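Local atomic coordinates of glutamine synthetase (Helicobacter pylori, PDB entry 5ZLI), a protein that belongs to the glutamine synthetase family, type I beta, and forms a twelve-subunit assembly whose chains combine a beta-grasp domain with a larger catalytic domain. Residues G129-Y135 against V284-N288; N290-G294 against K361-F366; H306-V311 against L385-G391. All coordinates share one frame; numbering follows the deposited sequence.

Contact 1. Residues G129-Y135 against V284-N288; sequences GLGDVAY and VWKNN
Val133 and Trp285 form an antiparallel hydrogen-bonded pair where strand 133-145 begins and strand 278-286 ends, and, with Asp132, these two residues make a classic beta bulge. The short strand segments run at 150° to each other. Trp285 N donates to Val133 O over 3.1 Å, while Trp285 O is gripped twice on the bulged side: Asp132 N lies in its carbonyl plane, on a lone pair, at 2.9 Å, and Val133 N comes from above that plane. Two consecutive residues thus face a single one, the defining feature of the bulge. Ala134 and Val284 continue the ladder as a non-hydrogen-bonded pair, with side chains on the opposite face of the sheet from Val133 and Trp285, where Leu125 of helix 114-128 packs on both.

Beyond the bulge the Asp132 carboxylate turns toward the end of the other strand, where its OD2 lies implausibly close to the backbone N of Asn287, so the geometry of that hydrogen bond is doubtful. Lys286 crosses Asp132 at about a right angle, its CG 3.2 Å from Asp132 OD1. An extended chain, with CG anti to the backbone N (chi1 -179°), carries its CD and CE along to the carbonyl of Gly129.

At the other end the aromatic pair is edge-to-face. The Tyr135 ring turns its edge to the five-membered ring of Trp285, planes at 82°, while Val133 CG1 sits over the centre of one tyrosine face, 3.6 Å above its plane.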
ATOM      1  N   GLY B 129      24.698 -38.956  59.669  1.00 54.74           N
ATOM      2  CA  GLY B 129      25.644 -40.040  59.535  1.00 56.75           C
ATOM      3  C   GLY B 129      25.412 -40.952  58.355  1.00 56.21           C
ATOM      4  O   GLY B 129      26.235 -41.843  58.116  1.00 58.91           O
ATOM      5  N   LEU B 130      24.252 -40.865  57.702  1.00 51.40           N
ATOM      6  CA  LEU B 130      23.969 -41.709  56.542  1.00 52.93           C
ATOM      7  C   LEU B 130      24.950 -41.449  55.399  1.00 47.89           C
ATOM      8  O   LEU B 130      25.260 -42.367  54.630  1.00 43.00           O
ATOM      9  CB  LEU B 130      22.514 -41.522  56.106  1.00 48.95           C
ATOM     10  CG  LEU B 130      21.606 -41.904  57.279  1.00 43.78           C
ATOM     11  CD1 LEU B 130      20.133 -41.652  56.978  1.00 44.35           C
ATOM     12  CD2 LEU B 130      21.866 -43.342  57.746  1.00 36.94           C
ATOM     13  N   GLY B 131      25.349 -40.184  55.197  1.00 50.54           N
ATOM     14  CA  GLY B 131      26.264 -39.814  54.130  1.00 52.73           C
ATOM     15  C   GLY B 131      27.127 -38.604  54.446  1.00 43.31           C
ATOM     16  O   GLY B 131      26.898 -37.889  55.424  1.00 44.39           O
ATOM     17  N   ASP B 132      28.132 -38.378  53.588  1.00 46.96           N
ATOM     18  CA  ASP B 132      28.961 -37.164  53.654  1.00 50.00           C
ATOM     19  C   ASP B 132      28.523 -36.129  52.628  1.00 52.75           C
ATOM     20  O   ASP B 132      28.292 -34.957  52.954  1.00 53.65           O
ATOM     21  CB  ASP B 132      30.454 -37.413  53.340  1.00 47.59           C
ATOM     22  CG  ASP B 132      31.163 -38.335  54.316  1.00 49.91           C
ATOM     23  OD1 ASP B 132      30.728 -38.551  55.481  1.00 54.83           O
ATOM     24  OD2 ASP B 132      32.252 -38.775  53.906  1.00 51.87           O
ATOM     25  N   VAL B 133      28.446 -36.551  51.374  1.00 51.53           N
ATOM     26  CA  VAL B 133      28.107 -35.706  50.245  1.00 49.17           C
ATOM     27  C   VAL B 133      26.865 -36.282  49.594  1.00 44.12           C
ATOM     28  O   VAL B 133      26.579 -37.471  49.740  1.00 43.09           O
ATOM     29  CB  VAL B 133      29.274 -35.645  49.238  1.00 49.20           C
ATOM     30  CG1 VAL B 133      29.009 -34.566  48.201  1.00 51.77           C
ATOM     31  CG2 VAL B 133      30.599 -35.440  49.938  1.00 46.34           C
ATOM     32  N   ALA B 134      26.078 -35.428  48.946  1.00 47.36           N
ATOM     33  CA  ALA B 134      24.989 -35.879  48.083  1.00 44.50           C
ATOM     34  C   ALA B 134      25.201 -35.227  46.726  1.00 52.79           C
ATOM     35  O   ALA B 134      25.090 -34.002  46.607  1.00 56.03           O
ATOM     36  CB  ALA B 134      23.612 -35.544  48.646  1.00 39.44           C
ATOM     37  N   TYR B 135      25.561 -36.031  45.721  1.00 47.91           N
ATOM     38  CA  TYR B 135      25.900 -35.514  44.400  1.00 48.69           C
ATOM     39  C   TYR B 135      24.670 -35.457  43.507  1.00 50.49           C
ATOM     40  O   TYR B 135      23.964 -36.461  43.363  1.00 49.16           O
ATOM     41  CB  TYR B 135      26.964 -36.396  43.749  1.00 42.81           C
ATOM     42  CG  TYR B 135      28.336 -36.220  44.327  1.00 39.16           C
ATOM     43  CD1 TYR B 135      29.071 -35.077  44.053  1.00 44.60           C
ATOM     44  CD2 TYR B 135      28.919 -37.199  45.133  1.00 44.58           C
ATOM     45  CE1 TYR B 135      30.354 -34.897  44.565  1.00 45.35           C
ATOM     46  CE2 TYR B 135      30.212 -37.034  45.649  1.00 48.54           C
ATOM     47  CZ  TYR B 135      30.923 -35.869  45.357  1.00 47.16           C
ATOM     48  OH  TYR B 135      32.195 -35.650  45.833  1.00 43.02           O
ATOM     49  N   VAL B 284      24.574 -40.713  46.601  1.00 51.20           N
ATOM     50  CA  VAL B 284      25.009 -40.312  47.929  1.00 42.15           C
ATOM     51  C   VAL B 284      26.322 -41.027  48.210  1.00 47.12           C
ATOM     52  O   VAL B 284      26.389 -42.256  48.101  1.00 54.82           O
ATOM     53  CB  VAL B 284      23.953 -40.660  48.981  1.00 39.01           C
ATOM     54  CG1 VAL B 284      24.405 -40.179  50.321  1.00 48.32           C
ATOM     55  CG2 VAL B 284      22.623 -40.072  48.592  1.00 39.38           C
ATOM     56  N   TRP B 285      27.342 -40.277  48.629  1.00 46.22           N
ATOM     57  CA  TRP B 285      28.638 -40.850  48.957  1.00 48.75           C
ATOM     58  C   TRP B 285      28.955 -40.554  50.416  1.00 54.43           C
ATOM     59  O   TRP B 285      28.421 -39.619  51.019  1.00 53.17           O
ATOM     60  CB  TRP B 285      29.772 -40.309  48.080  1.00 47.70           C
ATOM     61  CG  TRP B 285      29.613 -40.598  46.634  1.00 51.29           C
ATOM     62  CD1 TRP B 285      28.472 -40.498  45.903  1.00 54.52           C
ATOM     63  CD2 TRP B 285      30.620 -41.073  45.739  1.00 45.97           C
ATOM     64  NE1 TRP B 285      28.707 -40.858  44.603  1.00 57.17           N
ATOM     65  CE2 TRP B 285      30.020 -41.222  44.480  1.00 54.76           C
ATOM     66  CE3 TRP B 285      31.971 -41.385  45.882  1.00 52.87           C
ATOM     67  CZ2 TRP B 285      30.722 -41.671  43.364  1.00 59.46           C
ATOM     68  CZ3 TRP B 285      32.669 -41.828  44.780  1.00 57.75           C
ATOM     69  CH2 TRP B 285      32.042 -41.972  43.534  1.00 63.51           C
ATOM     70  N   LYS B 286      29.816 -41.379  50.991  1.00 57.65           N
ATOM     71  CA  LYS B 286      30.291 -41.143  52.345  1.00 59.05           C
ATOM     72  C   LYS B 286      31.683 -41.724  52.440  1.00 54.59           C
ATOM     73  O   LYS B 286      31.916 -42.849  51.995  1.00 51.88           O
ATOM     74  CB  LYS B 286      29.372 -41.755  53.416  1.00 46.44           C
ATOM     75  CG  LYS B 286      29.810 -41.530  54.884  1.00 49.04           C
ATOM     76  CD  LYS B 286      28.795 -42.185  55.834  1.00 58.68           C
ATOM     77  CE  LYS B 286      29.061 -41.941  57.325  1.00 53.72           C
ATOM     78  NZ  LYS B 286      29.999 -42.929  57.919  1.00 51.56           N
ATOM     79  N   ASN B 287      32.598 -40.929  52.975  1.00 43.72           N
ATOM     80  CA  ASN B 287      33.964 -41.354  53.182  1.00 52.70           C
ATOM     81  C   ASN B 287      34.556 -41.885  51.874  1.00 56.96           C
ATOM     82  O   ASN B 287      35.376 -42.802  51.873  1.00 61.57           O
ATOM     83  CB  ASN B 287      34.050 -42.363  54.347  1.00 54.60           C
ATOM     84  CG  ASN B 287      33.546 -41.775  55.711  1.00 56.12           C
ATOM     85  OD1 ASN B 287      33.652 -40.568  55.975  1.00 51.25           O
ATOM     86  ND2 ASN B 287      33.027 -42.641  56.573  1.00 53.03           N
ATOM     87  N   ASN B 288      34.125 -41.293  50.751  1.00 54.76           N
ATOM     88  CA  ASN B 288      34.606 -41.590  49.400  1.00 53.62           C
ATOM     89  C   ASN B 288      34.188 -42.969  48.898  1.00 56.63           C
ATOM     90  O   ASN B 288      34.766 -43.489  47.949  1.00 58.39           O
ATOM     91  CB  ASN B 288      36.125 -41.429  49.292  1.00 58.91           C
ATOM     92  CG  ASN B 288      36.559 -39.973  49.284  1.00 66.97           C
ATOM     93  OD1 ASN B 288      35.942 -39.118  49.928  1.00 61.44           O
ATOM     94  ND2 ASN B 288      37.623 -39.681  48.542  1.00 70.92           N
TER

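Contact 2. Residues N290-G294 against K361-F366; sequences NLFSG and KNSARF
Asn290 reaches across to the 361-364 turn with a side chain that has work at both branches of its amide. Its CB lies 3.8 Å from Lys361 O, and CG, anti to the backbone N (chi1 -176°), extends toward the carbonyls of Lys361 and Ala364. At the tip the branches part. ND2 donates to Ala364 O over 3.2 Å, meeting a lone pair in the carbonyl plane, although that oxygen is tilted 20° from the plane of the amide. OD1 turns back to its own loop and accepts from Phe292 N at 2.9 Å. With one branch held by each segment, rotation of the amide is restricted.

The backbone oxygen of Asn290 is also doubly engaged, taking Ser293 N and, in its carbonyl plane, Ser293 OG at 2.8 Å. This leaves Ser293 CB against the methyl of Ala364, 3.4 Å from Ala364 CB, while the bent side chain of Lys361 passes its CD alongside the serine. Farther along, Phe292 CE2 meets Phe366 CD1, the two rings lying obliquely with their planes at 63°. Helix 302-313 lies against both phenylalanines, through Ala304.

Two type I beta turns, Asn290-Ser293 and Lys361-Ala364, are therefore joined within the catalytic domain by the hydrogen bond from Asn290 ND2 to Ala364 O, given by the same asparagine whose OD1 closes an Asx turn in its own loop.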
ATOM      1  N   ASN B 290      30.771 -45.044  47.344  1.00 47.79           N
ATOM      2  CA  ASN B 290      29.506 -44.682  46.735  1.00 48.40           C
ATOM      3  C   ASN B 290      28.449 -45.615  47.296  1.00 48.74           C
ATOM      4  O   ASN B 290      28.315 -46.751  46.841  1.00 54.49           O
ATOM      5  CB  ASN B 290      29.594 -44.768  45.216  1.00 48.68           C
ATOM      6  CG  ASN B 290      28.320 -44.314  44.533  1.00 51.31           C
ATOM      7  OD1 ASN B 290      27.246 -44.297  45.134  1.00 53.18           O
ATOM      8  ND2 ASN B 290      28.438 -43.904  43.275  1.00 50.16           N
ATOM      9  N   LEU B 291      27.608 -45.090  48.184  1.00 43.48           N
ATOM     10  CA  LEU B 291      26.670 -45.962  48.869  1.00 51.85           C
ATOM     11  C   LEU B 291      25.573 -46.493  47.956  1.00 50.70           C
ATOM     12  O   LEU B 291      24.842 -47.406  48.361  1.00 43.91           O
ATOM     13  CB  LEU B 291      26.035 -45.254  50.070  1.00 50.12           C
ATOM     14  CG  LEU B 291      26.815 -45.084  51.378  1.00 41.29           C
ATOM     15  CD1 LEU B 291      28.089 -44.351  51.144  1.00 48.15           C
ATOM     16  CD2 LEU B 291      25.977 -44.383  52.401  1.00 46.50           C
ATOM     17  N   PHE B 292      25.463 -45.989  46.731  1.00 51.36           N
ATOM     18  CA  PHE B 292      24.406 -46.451  45.847  1.00 46.16           C
ATOM     19  C   PHE B 292      24.793 -47.711  45.113  1.00 46.49           C
ATOM     20  O   PHE B 292      23.918 -48.460  44.683  1.00 45.46           O
ATOM     21  CB  PHE B 292      24.052 -45.363  44.836  1.00 48.84           C
ATOM     22  CG  PHE B 292      22.971 -44.450  45.305  1.00 52.30           C
ATOM     23  CD1 PHE B 292      22.859 -44.129  46.650  1.00 52.03           C
ATOM     24  CD2 PHE B 292      22.052 -43.927  44.415  1.00 48.33           C
ATOM     25  CE1 PHE B 292      21.855 -43.299  47.105  1.00 48.93           C
ATOM     26  CE2 PHE B 292      21.042 -43.084  44.861  1.00 48.03           C
ATOM     27  CZ  PHE B 292      20.951 -42.769  46.217  1.00 48.40           C
ATOM     28  N   SER B 293      26.080 -47.969  44.984  1.00 51.85           N
ATOM     29  CA  SER B 293      26.574 -49.163  44.325  1.00 50.80           C
ATOM     30  C   SER B 293      26.624 -50.336  45.297  1.00 51.03           C
ATOM     31  O   SER B 293      27.171 -50.229  46.397  1.00 52.60           O
ATOM     32  CB  SER B 293      27.955 -48.888  43.755  1.00 52.67           C
ATOM     33  OG  SER B 293      28.841 -48.611  44.815  1.00 57.81           O
ATOM     34  N   GLY B 294      26.092 -51.458  44.864  1.00 41.89           N
ATOM     35  CA  GLY B 294      26.132 -52.666  45.643  1.00 39.58           C
ATOM     36  C   GLY B 294      25.767 -53.791  44.718  1.00 44.11           C
ATOM     37  O   GLY B 294      25.825 -53.637  43.495  1.00 41.11           O
ATOM     38  N   LYS B 361      30.794 -48.901  39.608  1.00 58.82           N
ATOM     39  CA  LYS B 361      30.852 -48.531  41.021  1.00 60.23           C
ATOM     40  C   LYS B 361      30.890 -47.017  41.189  1.00 56.19           C
ATOM     41  O   LYS B 361      29.990 -46.422  41.789  1.00 53.07           O
ATOM     42  CB  LYS B 361      32.089 -49.175  41.670  1.00 65.45           C
ATOM     43  CG  LYS B 361      32.122 -49.176  43.214  1.00 64.96           C
ATOM     44  CD  LYS B 361      31.114 -50.179  43.776  1.00 66.33           C
ATOM     45  CE  LYS B 361      31.565 -50.902  45.048  1.00 65.83           C
ATOM     46  NZ  LYS B 361      30.471 -51.800  45.564  1.00 60.79           N
ATOM     47  N   ASN B 362      31.941 -46.377  40.679  1.00 57.57           N
ATOM     48  CA  ASN B 362      32.060 -44.927  40.789  1.00 60.80           C
ATOM     49  C   ASN B 362      30.869 -44.190  40.214  1.00 54.34           C
ATOM     50  O   ASN B 362      30.644 -43.031  40.571  1.00 54.21           O
ATOM     51  CB  ASN B 362      33.334 -44.434  40.090  1.00 58.53           C
ATOM     52  CG  ASN B 362      34.578 -44.639  40.929  1.00 69.41           C
ATOM     53  OD1 ASN B 362      34.490 -44.862  42.133  1.00 73.77           O
ATOM     54  ND2 ASN B 362      35.749 -44.575  40.293  1.00 76.85           N
ATOM     55  N   SER B 363      30.117 -44.815  39.317  1.00 56.00           N
ATOM     56  CA  SER B 363      29.037 -44.126  38.630  1.00 57.45           C
ATOM     57  C   SER B 363      27.649 -44.585  39.035  1.00 53.66           C
ATOM     58  O   SER B 363      26.667 -44.047  38.508  1.00 50.00           O
ATOM     59  CB  SER B 363      29.176 -44.318  37.114  1.00 51.52           C
ATOM     60  OG  SER B 363      28.740 -45.617  36.749  1.00 52.34           O
ATOM     61  N   ALA B 364      27.528 -45.526  39.964  1.00 51.81           N
ATOM     62  CA  ALA B 364      26.206 -46.014  40.311  1.00 50.71           C
ATOM     63  C   ALA B 364      25.336 -44.848  40.759  1.00 50.76           C
ATOM     64  O   ALA B 364      25.794 -43.963  41.490  1.00 45.65           O
ATOM     65  CB  ALA B 364      26.300 -47.079  41.390  1.00 47.54           C
ATOM     66  N   ARG B 365      24.102 -44.818  40.264  1.00 43.91           N
ATOM     67  CA  ARG B 365      23.265 -43.642  40.430  1.00 44.67           C
ATOM     68  C   ARG B 365      21.878 -43.962  39.916  1.00 45.50           C
ATOM     69  O   ARG B 365      21.682 -44.907  39.148  1.00 51.49           O
ATOM     70  CB  ARG B 365      23.824 -42.437  39.664  1.00 48.45           C
ATOM     71  CG  ARG B 365      23.139 -42.233  38.324  1.00 43.71           C
ATOM     72  CD  ARG B 365      24.016 -41.586  37.308  1.00 46.97           C
ATOM     73  NE  ARG B 365      23.985 -42.328  36.053  1.00 50.79           N
ATOM     74  CZ  ARG B 365      24.821 -42.100  35.047  1.00 52.94           C
ATOM     75  NH1 ARG B 365      25.739 -41.150  35.176  1.00 50.51           N
ATOM     76  NH2 ARG B 365      24.746 -42.816  33.925  1.00 45.13           N
ATOM     77  N   PHE B 366      20.919 -43.145  40.326  1.00 43.99           N
ATOM     78  CA  PHE B 366      19.627 -43.107  39.662  1.00 49.38           C
ATOM     79  C   PHE B 366      19.529 -41.860  38.790  1.00 46.14           C
ATOM     80  O   PHE B 366      20.307 -40.912  38.932  1.00 45.25           O
ATOM     81  CB  PHE B 366      18.485 -43.103  40.673  1.00 43.31           C
ATOM     82  CG  PHE B 366      18.412 -44.324  41.509  1.00 45.23           C
ATOM     83  CD1 PHE B 366      18.602 -44.253  42.873  1.00 50.44           C
ATOM     84  CD2 PHE B 366      18.090 -45.549  40.944  1.00 58.45           C
ATOM     85  CE1 PHE B 366      18.492 -45.395  43.666  1.00 55.62           C
ATOM     86  CE2 PHE B 366      17.986 -46.697  41.729  1.00 53.81           C
ATOM     87  CZ  PHE B 366      18.185 -46.618  43.091  1.00 49.68           C
TER

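Contact 3. Residues H306-V311 against L385-G391; sequences HFLGGV and LMAGMDG
A close, glycine-lined helix crossing joins helix 302-313 to helix 377-393 in the catalytic domain, bringing Gly310 against Gly391 and the ring of Phe307 against Gly388. The axes of the two short segments approach to 6.2 Å, and their directions differ by 122°. Such proximity is possible because glycines stand on both surfaces: Gly310 CA and Gly391 CA are only 3.6 Å apart, and at Gly310, Gly388 and Gly391 the backbone itself faces the other helix.

Backbone meets backbone through CA-H...O contacts. Phe307 CA points almost straight at Gly388 O, with an angle of 168° at the hydrogen, and the contact is returned from Gly388 CA to Phe307 O. Gly391 CA approaches His306 O at a more bent angle, and Gly310 CA approaches Ala387 O at 3.3 Å. These carbonyls belong to helical backbones; those of His306, Phe307 and Ala387 also accept the usual helical N-H bonds, the Ala387 one weak.

Apolar side chains border the glycine surface. Val311 CG2 lies 3.8 Å from Gly388 N and also touches Ala387 CB, while Leu385 CD1 reaches the edge of the Phe307 ring. The imidazole of His306 leads away, and its ND1 is hydrogen-bonded to Ile396 O. Phe307 holds CG anti to its backbone nitrogen (chi1 -174°), which brings one face of the ring over Gly388. There Gly388 CA forms a CH-pi contact over the centre of that face, 3.5 Å from the centroid.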
ATOM      1  N   HIS B 306      16.471 -48.446  49.089  1.00 50.13           N
ATOM      2  CA  HIS B 306      15.670 -47.814  50.126  1.00 45.04           C
ATOM      3  C   HIS B 306      15.545 -46.319  49.863  1.00 45.08           C
ATOM      4  O   HIS B 306      14.458 -45.746  50.005  1.00 47.90           O
ATOM      5  CB  HIS B 306      16.270 -48.115  51.505  1.00 48.98           C
ATOM      6  CG  HIS B 306      16.068 -49.534  51.959  1.00 48.10           C
ATOM      7  ND1 HIS B 306      14.917 -50.249  51.695  1.00 47.70           N
ATOM      8  CD2 HIS B 306      16.883 -50.375  52.635  1.00 50.14           C
ATOM      9  CE1 HIS B 306      15.030 -51.465  52.196  1.00 52.50           C
ATOM     10  NE2 HIS B 306      16.217 -51.567  52.768  1.00 55.51           N
ATOM     11  N   PHE B 307      16.629 -45.681  49.425  1.00 38.94           N
ATOM     12  CA  PHE B 307      16.518 -44.300  48.965  1.00 47.90           C
ATOM     13  C   PHE B 307      15.416 -44.142  47.903  1.00 46.24           C
ATOM     14  O   PHE B 307      14.538 -43.275  48.019  1.00 40.42           O
ATOM     15  CB  PHE B 307      17.875 -43.851  48.420  1.00 41.18           C
ATOM     16  CG  PHE B 307      17.934 -42.413  48.046  1.00 34.24           C
ATOM     17  CD1 PHE B 307      17.364 -41.960  46.880  1.00 33.60           C
ATOM     18  CD2 PHE B 307      18.592 -41.518  48.850  1.00 38.18           C
ATOM     19  CE1 PHE B 307      17.443 -40.665  46.541  1.00 29.61           C
ATOM     20  CE2 PHE B 307      18.670 -40.205  48.508  1.00 37.13           C
ATOM     21  CZ  PHE B 307      18.098 -39.779  47.356  1.00 32.30           C
ATOM     22  N   LEU B 308      15.444 -44.989  46.867  1.00 36.22           N
ATOM     23  CA  LEU B 308      14.459 -44.905  45.794  1.00 42.87           C
ATOM     24  C   LEU B 308      13.036 -45.115  46.290  1.00 47.47           C
ATOM     25  O   LEU B 308      12.097 -44.468  45.800  1.00 38.73           O
ATOM     26  CB  LEU B 308      14.792 -45.927  44.708  1.00 56.04           C
ATOM     27  CG  LEU B 308      13.674 -46.157  43.688  1.00 47.95           C
ATOM     28  CD1 LEU B 308      13.511 -44.908  42.879  1.00 42.10           C
ATOM     29  CD2 LEU B 308      13.991 -47.353  42.780  1.00 44.72           C
ATOM     30  N   GLY B 309      12.845 -46.072  47.204  1.00 52.85           N
ATOM     31  CA  GLY B 309      11.529 -46.282  47.784  1.00 41.79           C
ATOM     32  C   GLY B 309      11.015 -45.048  48.499  1.00 44.68           C
ATOM     33  O   GLY B 309       9.819 -44.751  48.466  1.00 43.00           O
ATOM     34  N   GLY B 310      11.914 -44.308  49.156  1.00 47.04           N
ATOM     35  CA  GLY B 310      11.483 -43.098  49.832  1.00 47.01           C
ATOM     36  C   GLY B 310      11.101 -42.020  48.843  1.00 42.19           C
ATOM     37  O   GLY B 310      10.053 -41.384  48.982  1.00 41.64           O
ATOM     38  N   VAL B 311      11.901 -41.867  47.785  1.00 41.86           N
ATOM     39  CA  VAL B 311      11.567 -40.942  46.707  1.00 37.67           C
ATOM     40  C   VAL B 311      10.260 -41.353  46.036  1.00 33.95           C
ATOM     41  O   VAL B 311       9.423 -40.503  45.721  1.00 32.65           O
ATOM     42  CB  VAL B 311      12.730 -40.856  45.701  1.00 37.43           C
ATOM     43  CG1 VAL B 311      12.240 -40.294  44.375  1.00 31.97           C
ATOM     44  CG2 VAL B 311      13.864 -40.012  46.268  1.00 37.22           C
ATOM     45  N   LEU B 385      16.405 -34.955  48.233  1.00 41.18           N
ATOM     46  CA  LEU B 385      17.266 -35.588  49.225  1.00 38.23           C
ATOM     47  C   LEU B 385      16.507 -35.908  50.501  1.00 35.41           C
ATOM     48  O   LEU B 385      16.689 -36.982  51.071  1.00 41.24           O
ATOM     49  CB  LEU B 385      18.487 -34.731  49.506  1.00 37.25           C
ATOM     50  CG  LEU B 385      19.323 -35.344  50.631  1.00 44.20           C
ATOM     51  CD1 LEU B 385      19.931 -36.708  50.271  1.00 27.68           C
ATOM     52  CD2 LEU B 385      20.441 -34.350  51.019  1.00 39.42           C
ATOM     53  N   MET B 386      15.625 -35.018  50.948  1.00 42.99           N
ATOM     54  CA  MET B 386      14.845 -35.303  52.153  1.00 41.39           C
ATOM     55  C   MET B 386      13.923 -36.499  51.964  1.00 39.14           C
ATOM     56  O   MET B 386      13.579 -37.171  52.940  1.00 51.47           O
ATOM     57  CB  MET B 386      13.998 -34.102  52.571  1.00 32.91           C
ATOM     58  CG  MET B 386      14.732 -32.846  52.998  1.00 32.66           C
ATOM     59  SD  MET B 386      15.880 -32.994  54.368  1.00 52.08           S
ATOM     60  CE  MET B 386      14.772 -33.240  55.755  1.00 42.99           C
ATOM     61  N   ALA B 387      13.498 -36.780  50.738  1.00 38.46           N
ATOM     62  CA  ALA B 387      12.618 -37.921  50.535  1.00 41.57           C
ATOM     63  C   ALA B 387      13.384 -39.217  50.427  1.00 44.56           C
ATOM     64  O   ALA B 387      12.866 -40.274  50.811  1.00 36.76           O
ATOM     65  CB  ALA B 387      11.782 -37.743  49.278  1.00 39.54           C
ATOM     66  N   GLY B 388      14.586 -39.168  49.854  1.00 44.00           N
ATOM     67  CA  GLY B 388      15.401 -40.360  49.818  1.00 41.90           C
ATOM     68  C   GLY B 388      15.899 -40.755  51.189  1.00 41.35           C
ATOM     69  O   GLY B 388      15.942 -41.945  51.514  1.00 41.54           O
ATOM     70  N   MET B 389      16.152 -39.769  52.055  1.00 45.01           N
ATOM     71  CA  MET B 389      16.679 -40.085  53.379  1.00 45.22           C
ATOM     72  C   MET B 389      15.612 -40.716  54.250  1.00 44.88           C
ATOM     73  O   MET B 389      15.908 -41.618  55.044  1.00 48.39           O
ATOM     74  CB  MET B 389      17.233 -38.836  54.059  1.00 44.88           C
ATOM     75  CG  MET B 389      18.551 -38.348  53.517  1.00 51.28           C
ATOM     76  SD  MET B 389      19.092 -36.846  54.374  1.00 65.45           S
ATOM     77  CE  MET B 389      19.409 -37.548  55.997  1.00 54.66           C
ATOM     78  N   ASP B 390      14.372 -40.257  54.119  1.00 39.57           N
ATOM     79  CA  ASP B 390      13.266 -40.962  54.744  1.00 43.71           C
ATOM     80  C   ASP B 390      13.272 -42.433  54.329  1.00 46.74           C
ATOM     81  O   ASP B 390      13.060 -43.328  55.157  1.00 48.32           O
ATOM     82  CB  ASP B 390      11.950 -40.289  54.343  1.00 42.30           C
ATOM     83  CG  ASP B 390      10.840 -40.538  55.332  1.00 44.62           C
ATOM     84  OD1 ASP B 390      10.988 -40.135  56.509  1.00 45.87           O
ATOM     85  OD2 ASP B 390       9.821 -41.128  54.928  1.00 48.67           O
ATOM     86  N   GLY B 391      13.587 -42.697  53.058  1.00 47.33           N
ATOM     87  CA  GLY B 391      13.626 -44.069  52.572  1.00 47.88           C
ATOM     88  C   GLY B 391      14.663 -44.918  53.282  1.00 46.86           C
ATOM     89  O   GLY B 391      14.422 -46.094  53.570  1.00 41.43           O
TER

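In the fold
From the N terminus, the beta-grasp region comes first, and all three contacts belong to the catalytic domain that follows. Contact 1 closes a long loop of 148 residues, joining the start of strand 133-145 to the end of strand 278-286. Only then does contact 2 open, at residues 290-294; contact 3 opens at 306-311, contact 2 closes at 361-366 and contact 3 closes at 385-391, so these two cross. The strand pair, the two turns and the helix crossing are neighbours in space: Val284 of contact 1 touches Phe307 of contact 3, Phe292 meets Phe307 edge-to-face, and Ala134 packs on Leu385. Together they tie the mixed sheet to helices 302-313 and 377-393.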